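Local coordinates for fusion DH (Streptomyces sp. MJ635-86F5, PDB 6K97), which is a polyketide synthase dehydratase domain from cremimycin biosynthesis, built as an engineered fusion, and probably removes water from hydroxyacyl intermediates of the growing polyketide chain, at residues Y48-R53 with L113-G118; L128-H133 with E142-S147; Y213-R218 with V236-S241. All blocks are in the same frame, centred on the assembly; numbering follows the deposited sequence.

How the interactions relate
The contacts come in series along the chain in numbered order. Interactions 1 and 2 belong to the first part of the fusion and touch, their centres about 9 Å apart: in the sheet around helix 75-88 the antiparallel strands lie in the order 48-55, 110-117, 126-134, 141-149, and the middle two also follow each other in the chain. Both contacts reach the second subunit. Interaction 3 joins two loops of the second part, in the predicted C-terminal hot dog, its centre about 27 and 26 Å from those of interactions 1 and 2. The set samples both halves of the double hot dog: sheet in one, loops in the other.

Interaction 1. Residues Y48-R53 with L113-G118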
# COMPACT_ATOMS: atom_id res chain seq x y z
N TYR A 48 -2.66 4.84 -6.50
CA TYR A 48 -3.05 4.78 -5.08
C TYR A 48 -3.25 3.33 -4.60
O TYR A 48 -3.54 2.45 -5.42
CB TYR A 48 -4.34 5.55 -4.86
CG TYR A 48 -4.24 7.02 -4.99
CD1 TYR A 48 -4.32 7.64 -6.22
CD2 TYR A 48 -4.06 7.82 -3.86
CE1 TYR A 48 -4.22 9.03 -6.33
CE2 TYR A 48 -3.97 9.21 -3.96
CZ TYR A 48 -4.04 9.81 -5.19
OH TYR A 48 -3.97 11.18 -5.29
N LEU A 49 -3.10 3.10 -3.30
CA LEU A 49 -3.43 1.80 -2.68
C LEU A 49 -4.35 2.07 -1.50
O LEU A 49 -4.04 2.94 -0.68
CB LEU A 49 -2.18 1.07 -2.20
CG LEU A 49 -2.45 -0.26 -1.46
CD1 LEU A 49 -2.95 -1.35 -2.42
CD2 LEU A 49 -1.25 -0.80 -0.70
N PHE A 50 -5.47 1.37 -1.40
CA PHE A 50 -6.32 1.43 -0.20
C PHE A 50 -6.44 0.05 0.42
O PHE A 50 -6.55 -0.93 -0.32
CB PHE A 50 -7.69 1.88 -0.56
CG PHE A 50 -7.72 3.15 -1.32
CD1 PHE A 50 -7.50 3.17 -2.67
CD2 PHE A 50 -7.93 4.33 -0.68
CE1 PHE A 50 -7.54 4.35 -3.38
CE2 PHE A 50 -7.94 5.53 -1.39
CZ PHE A 50 -7.75 5.54 -2.74
N THR A 51 -6.40 -0.06 1.74
CA THR A 51 -6.47 -1.39 2.36
C THR A 51 -7.42 -1.40 3.53
O THR A 51 -7.67 -0.37 4.17
CB THR A 51 -5.09 -1.89 2.88
OG1 THR A 51 -4.72 -1.19 4.09
CG2 THR A 51 -4.01 -1.68 1.84
N GLY A 52 -7.95 -2.59 3.81
CA GLY A 52 -8.79 -2.78 4.99
C GLY A 52 -8.97 -4.24 5.30
O GLY A 52 -8.67 -5.11 4.47
N ARG A 53 -9.45 -4.50 6.50
CA ARG A 53 -9.74 -5.85 6.95
C ARG A 53 -11.24 -6.04 6.80
O ARG A 53 -12.02 -5.18 7.21
CB ARG A 53 -9.34 -6.03 8.42
CG ARG A 53 -9.54 -7.45 8.94
CD ARG A 53 -9.02 -7.61 10.37
NE ARG A 53 -9.13 -9.00 10.80
CZ ARG A 53 -10.18 -9.53 11.44
NH1 ARG A 53 -11.24 -8.79 11.76
NH2 ARG A 53 -10.18 -10.82 11.78
N LEU A 113 -8.54 -6.87 2.34
CA LEU A 113 -9.19 -6.22 1.21
C LEU A 113 -8.35 -5.04 0.68
O LEU A 113 -7.87 -4.18 1.45
CB LEU A 113 -10.53 -5.67 1.69
CG LEU A 113 -11.35 -5.02 0.60
CD1 LEU A 113 -11.75 -6.03 -0.48
CD2 LEU A 113 -12.58 -4.35 1.23
N GLN A 114 -8.22 -4.98 -0.63
CA GLN A 114 -7.37 -3.98 -1.29
C GLN A 114 -8.02 -3.40 -2.55
O GLN A 114 -8.61 -4.13 -3.35
CB GLN A 114 -6.00 -4.54 -1.63
CG GLN A 114 -5.23 -4.80 -0.33
CD GLN A 114 -3.73 -5.08 -0.46
OE1 GLN A 114 -3.18 -5.32 -1.57
NE2 GLN A 114 -3.06 -5.05 0.69
N VAL A 115 -7.85 -2.10 -2.72
CA VAL A 115 -8.19 -1.42 -3.94
C VAL A 115 -6.93 -0.80 -4.47
O VAL A 115 -6.29 -0.04 -3.77
CB VAL A 115 -9.20 -0.31 -3.68
CG1 VAL A 115 -9.57 0.36 -5.00
CG2 VAL A 115 -10.46 -0.85 -2.97
N ALA A 116 -6.56 -1.11 -5.72
CA ALA A 116 -5.41 -0.48 -6.37
C ALA A 116 -5.85 0.40 -7.52
O ALA A 116 -6.64 -0.03 -8.39
CB ALA A 116 -4.47 -1.52 -6.89
N VAL A 117 -5.31 1.64 -7.56
CA VAL A 117 -5.52 2.54 -8.66
C VAL A 117 -4.21 2.90 -9.39
O VAL A 117 -3.21 3.34 -8.79
CB VAL A 117 -6.14 3.79 -8.11
CG1 VAL A 117 -6.35 4.81 -9.21
CG2 VAL A 117 -7.44 3.43 -7.44
N GLY A 118 -4.22 2.77 -10.70
CA GLY A 118 -3.10 3.15 -11.53
C GLY A 118 -2.95 4.65 -11.65
O GLY A 118 -3.82 5.42 -11.17
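Residues 48-53 and 113-118 run antiparallel, their axes 4.7 Å apart at closest and 171° between directions, and form two neighbouring strands of the hot dog sheet in the first part of the fusion. Six backbone hydrogen bonds tie the pairs Tyr-48 with Val-117, Phe-50 with Val-115 and Gly-52 with Leu-113. In between, the non-hydrogen-bonded pairs Leu-49 with Ala-116 and Thr-51 with Gln-114 add CA-H...O contacts, so that Val-115 O takes Phe-50 N at 2.9 Å and also meets Leu-49 CA at 3.6 Å.

Phe-50, Leu-113 and Val-117 pack on helix 75-88, the sausage of the hot dog, with Val-115 on the same apolar face; Tyr-48 lies at its partly exposed end, where a ring with a polar tip suits. With CG anti to its own carbonyl carbon (chi1 -54°), the Phe-50 ring slants across the opposite strand: CD1 lies 4.0 Å from Val-115 CB, and CE1 4.2 Å from Val-117 CG2, which sits at the ring's edge.

Leu-49, Thr-51, Gln-114 and Ala-116 occupy the other face, against the second subunit. Leu-49 gives an apolar patch that meets its own counterpart, and small Ala-116 lies against Pro-44 there. Thr-51 and Gln-114 supply polar groups: OG1 bonds to Leu-27 O of the second subunit and to Thr-39 OG1 of its own chain, NE2 to Gly-28 O of the second subunit. The two side chains lie alongside each other and point the same way, Thr-51 CG2 resting 3.7 Å from Gln-114 NE2.

Interaction 2. Residues L128-H133 with E142-S147; sequences LTIRSH and EHADGS
The walk along residues 128-133 begins at Leu-128, within the first strand of a beta hairpin whose antiparallel strands 126-134 and 141-149 belong to the hot dog sheet of the first part of the fusion. Its backbone exchanges two hydrogen bonds with Gly-146, while its apolar side chain turns to helix 75-88. Thr-129, on the other face, lies alongside Asp-145; its CG2, anti to the backbone N, presses to 3.3 Å from Glu-142 OE1, the two side chains crossing nearly at right angles. Glu-142 OE2 and Asp-145 OD2, only 2.8 Å apart, would probably repel, or one acid may hold a proton. Asp-145 OD1 is hydrogen-bonded to His-100 NE2.

At Ile-130 the register slips by one residue in a classic beta bulge. Ile-130 O accepts two N-H groups, His-143 N at 2.8 Å and Ala-144 N at 3.2 Å, the latter on a lone pair. On the helix-facing side, Ile-130 CD1 meets Ala-144 CB at 4.1 Å, a small methyl suited to the branched chain beside it. Arg-131 pairs with Glu-142 without hydrogen bonds, and its extended side chain leads away to Glu-42 O of the second subunit, bonded by NH1; Trp-140 gives a cation-pi contact.

Ser-132 comes next, and the bulge brings the His-143 ring to it. His-143 ND1 is hydrogen-bonded to Thr-101 O, and Ser-132 OG, near the ring plane, forms a short 2.5 Å hydrogen bond with His-143 NE2.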
# COMPACT_ATOMS: atom_id res chain seq x y z
N LEU A 128 -8.45 0.53 -12.27
CA LEU A 128 -8.85 0.26 -10.89
C LEU A 128 -9.04 -1.26 -10.74
O LEU A 128 -9.61 -1.86 -11.62
CB LEU A 128 -10.15 0.99 -10.54
CG LEU A 128 -10.69 0.74 -9.14
CD1 LEU A 128 -11.28 2.00 -8.53
CD2 LEU A 128 -11.71 -0.38 -9.10
N THR A 129 -8.59 -1.84 -9.64
CA THR A 129 -8.82 -3.25 -9.31
C THR A 129 -9.14 -3.46 -7.84
O THR A 129 -8.58 -2.77 -7.00
CB THR A 129 -7.56 -4.07 -9.60
OG1 THR A 129 -7.06 -3.66 -10.86
CG2 THR A 129 -7.84 -5.52 -9.64
N ILE A 130 -9.98 -4.45 -7.55
CA ILE A 130 -10.34 -4.82 -6.17
C ILE A 130 -10.13 -6.31 -5.98
O ILE A 130 -10.55 -7.16 -6.80
CB ILE A 130 -11.79 -4.49 -5.86
CG1 ILE A 130 -12.10 -3.01 -6.19
CG2 ILE A 130 -12.07 -4.75 -4.40
CD1 ILE A 130 -13.57 -2.62 -6.07
N ARG A 131 -9.42 -6.63 -4.93
CA ARG A 131 -8.92 -7.97 -4.71
C ARG A 131 -8.84 -8.25 -3.21
O ARG A 131 -8.83 -7.32 -2.40
CB ARG A 131 -7.53 -8.14 -5.32
CG ARG A 131 -6.47 -7.35 -4.54
CD ARG A 131 -5.07 -7.49 -5.05
NE ARG A 131 -4.17 -6.76 -4.17
CZ ARG A 131 -2.82 -6.78 -4.29
NH1 ARG A 131 -2.10 -6.07 -3.43
NH2 ARG A 131 -2.20 -7.50 -5.23
N SER A 132 -8.82 -9.53 -2.85
CA SER A 132 -8.73 -9.93 -1.45
C SER A 132 -8.11 -11.30 -1.33
O SER A 132 -7.90 -12.02 -2.34
CB SER A 132 -10.11 -9.98 -0.78
OG SER A 132 -10.88 -11.10 -1.20
N HIS A 133 -7.78 -11.64 -0.11
CA HIS A 133 -7.43 -13.00 0.21
C HIS A 133 -7.66 -13.25 1.68
O HIS A 133 -7.58 -12.30 2.51
CB HIS A 133 -5.99 -13.35 -0.25
CG HIS A 133 -4.89 -12.78 0.60
ND1 HIS A 133 -4.76 -13.08 1.94
CD2 HIS A 133 -3.81 -12.04 0.27
CE1 HIS A 133 -3.68 -12.49 2.41
NE2 HIS A 133 -3.09 -11.85 1.42
N GLU A 142 -9.13 -11.65 -7.49
CA GLU A 142 -9.65 -10.44 -8.09
C GLU A 142 -11.19 -10.50 -8.14
O GLU A 142 -11.74 -11.44 -8.70
CB GLU A 142 -9.08 -10.24 -9.50
CG GLU A 142 -9.54 -8.90 -10.11
CD GLU A 142 -8.88 -8.54 -11.46
OE1 GLU A 142 -7.67 -8.21 -11.47
OE2 GLU A 142 -9.59 -8.55 -12.50
N HIS A 143 -11.86 -9.54 -7.49
CA HIS A 143 -13.31 -9.47 -7.49
C HIS A 143 -13.86 -8.44 -8.47
O HIS A 143 -14.96 -8.57 -8.99
CB HIS A 143 -13.80 -9.12 -6.07
CG HIS A 143 -13.27 -10.04 -5.01
ND1 HIS A 143 -13.53 -11.38 -5.00
CD2 HIS A 143 -12.45 -9.80 -3.95
CE1 HIS A 143 -12.91 -11.94 -3.98
NE2 HIS A 143 -12.24 -11.00 -3.33
N ALA A 144 -13.08 -7.40 -8.76
CA ALA A 144 -13.55 -6.38 -9.69
C ALA A 144 -12.44 -5.65 -10.31
O ALA A 144 -11.35 -5.51 -9.72
CB ALA A 144 -14.46 -5.39 -8.98
N ASP A 145 -12.69 -5.18 -11.52
CA ASP A 145 -11.79 -4.18 -12.11
C ASP A 145 -12.52 -3.25 -13.06
O ASP A 145 -13.69 -3.48 -13.41
CB ASP A 145 -10.57 -4.85 -12.75
CG ASP A 145 -10.89 -5.75 -13.84
OD1 ASP A 145 -12.05 -5.81 -14.30
OD2 ASP A 145 -9.96 -6.43 -14.25
N GLY A 146 -11.86 -2.19 -13.44
CA GLY A 146 -12.52 -1.16 -14.24
C GLY A 146 -11.66 0.07 -14.28
O GLY A 146 -10.44 0.00 -14.23
N SER A 147 -12.30 1.20 -14.47
CA SER A 147 -11.58 2.45 -14.58
C SER A 147 -12.41 3.60 -14.02
O SER A 147 -13.65 3.53 -13.98
CB SER A 147 -11.22 2.76 -16.02
OG SER A 147 -12.31 2.46 -16.83

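Interaction 3. Residues Y213-R218 with V236-S241. With SO4 (sulfate ion), chain C.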
# COMPACT_ATOMS: atom_id res chain seq x y z
N TYR A 213 -32.60 -11.76 1.31
CA TYR A 213 -32.23 -10.48 1.87
C TYR A 213 -32.72 -10.38 3.33
O TYR A 213 -33.91 -10.40 3.57
CB TYR A 213 -32.83 -9.36 1.05
CG TYR A 213 -32.30 -9.29 -0.40
CD1 TYR A 213 -30.93 -9.15 -0.66
CD2 TYR A 213 -33.18 -9.25 -1.49
CE1 TYR A 213 -30.45 -9.05 -1.96
CE2 TYR A 213 -32.72 -9.11 -2.76
CZ TYR A 213 -31.35 -9.03 -3.00
OH TYR A 213 -30.89 -8.94 -4.27
N GLY A 214 -31.78 -10.23 4.28
CA GLY A 214 -32.15 -9.89 5.63
C GLY A 214 -32.53 -8.41 5.75
O GLY A 214 -32.60 -7.67 4.77
N GLU A 215 -32.76 -7.99 6.98
CA GLU A 215 -33.43 -6.75 7.26
C GLU A 215 -32.70 -5.54 6.68
O GLU A 215 -33.33 -4.63 6.12
CB GLU A 215 -33.70 -6.61 8.75
CG GLU A 215 -34.81 -5.59 8.99
CD GLU A 215 -35.18 -5.42 10.45
OE1 GLU A 215 -34.76 -6.27 11.30
OE2 GLU A 215 -35.89 -4.42 10.72
N THR A 216 -31.38 -5.54 6.78
CA THR A 216 -30.64 -4.39 6.28
C THR A 216 -30.76 -4.16 4.78
O THR A 216 -30.61 -3.02 4.30
CB THR A 216 -29.13 -4.49 6.54
OG1 THR A 216 -28.90 -4.74 7.93
CG2 THR A 216 -28.47 -3.16 6.16
N PHE A 217 -30.96 -5.26 4.04
CA PHE A 217 -31.05 -5.20 2.60
C PHE A 217 -32.46 -5.24 2.09
O PHE A 217 -32.66 -5.34 0.92
CB PHE A 217 -30.21 -6.30 1.95
CG PHE A 217 -28.75 -5.99 1.97
CD1 PHE A 217 -28.02 -6.15 3.13
CD2 PHE A 217 -28.12 -5.49 0.85
CE1 PHE A 217 -26.69 -5.83 3.18
CE2 PHE A 217 -26.79 -5.15 0.90
CZ PHE A 217 -26.07 -5.33 2.07
N ARG A 218 -33.45 -5.10 2.95
CA ARG A 218 -34.83 -5.00 2.47
C ARG A 218 -35.20 -3.52 2.54
O ARG A 218 -36.08 -3.13 3.29
CB ARG A 218 -35.77 -5.83 3.32
CG ARG A 218 -35.63 -7.31 3.12
CD ARG A 218 -36.92 -8.05 3.45
NE ARG A 218 -37.21 -7.92 4.87
CZ ARG A 218 -36.70 -8.71 5.83
NH1 ARG A 218 -35.83 -9.68 5.57
NH2 ARG A 218 -37.03 -8.48 7.10
N VAL A 236 -32.37 2.80 4.15
CA VAL A 236 -31.52 1.74 4.69
C VAL A 236 -32.36 0.94 5.70
O VAL A 236 -32.86 1.51 6.70
CB VAL A 236 -30.26 2.30 5.40
CG1 VAL A 236 -29.38 1.17 5.89
CG2 VAL A 236 -29.49 3.18 4.44
N GLY A 237 -32.52 -0.35 5.44
CA GLY A 237 -33.27 -1.24 6.33
C GLY A 237 -32.56 -1.46 7.66
O GLY A 237 -31.33 -1.43 7.71
N ALA A 238 -33.32 -1.61 8.74
CA ALA A 238 -32.75 -1.86 10.08
C ALA A 238 -31.58 -0.93 10.43
O ALA A 238 -30.44 -1.39 10.60
CB ALA A 238 -32.33 -3.32 10.20
N PRO A 239 -31.86 0.39 10.53
CA PRO A 239 -30.80 1.42 10.67
C PRO A 239 -29.78 1.12 11.79
O PRO A 239 -28.55 1.10 11.56
CB PRO A 239 -31.58 2.70 10.99
CG PRO A 239 -32.98 2.46 10.50
CD PRO A 239 -33.22 0.98 10.51
N ALA A 240 -30.29 0.84 12.98
CA ALA A 240 -29.45 0.55 14.15
C ALA A 240 -28.46 -0.61 13.95
O ALA A 240 -27.63 -0.85 14.81
CB ALA A 240 -30.32 0.29 15.38
N SER A 241 -28.55 -1.31 12.82
CA SER A 241 -27.72 -2.49 12.60
C SER A 241 -26.64 -2.38 11.51
O SER A 241 -25.96 -3.38 11.24
CB SER A 241 -28.62 -3.71 12.35
OG SER A 241 -29.20 -4.17 13.56
S SO4 C . -34.47 -10.98 8.92
O1 SO4 C . -33.18 -10.23 8.88
O2 SO4 C . -34.80 -11.52 7.57
O3 SO4 C . -34.33 -12.15 9.83
O4 SO4 C . -35.61 -10.12 9.39
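The bend at chi3 (-66°), with CG anti to the carbonyl carbon, folds Arg-218 back over its own loop, so that Glu-215 CA lies 3.9 Å above the guanidinium plane, offset toward its rim. By contrast Glu-215, CG anti to the backbone N (chi1 -160°), runs extended alongside Ala-238. Both loops belong to the second part of the fusion, in the predicted C-terminal hot dog.

Across the contact, the short 3-10 turn at 215-216 meets Gly-237 and Ala-238. Glycine fits because a side chain at 237 would run into Glu-215 O; as it is, Gly-237 CA rests 3.4 Å from that oxygen, and Gly-237 O in turn meets Thr-216 CA. The bond from Gly-237 N to Thr-216 O is long and weak. Ala-238 offers only a methyl, and its CB lies 3.5 Å from Glu-215 CD, the carbon of the flat carboxylate. Thr-216 also links to the first part of the fusion, its N bonding to Asp-64.

Arg-218 NH1 is doubly used: it donates to a lone pair of Tyr-213 O at 2.9 Å and, almost straight (172°), to sulfate O2 at 2.9 Å. NH2 donates to O4 (3.2 Å), while Glu-215 N holds O1 at 3.0 Å. A leucine in place of Arg-218 would lose its bonds to Tyr-213 O and to two sulfate oxygens, and would probably weaken the hold on both the turn and the anion. The sulfate probably came from the crystallisation liquor; a positive side chain beside a backbone N-H probably makes this a spot that attracts anions, not an established ligand site.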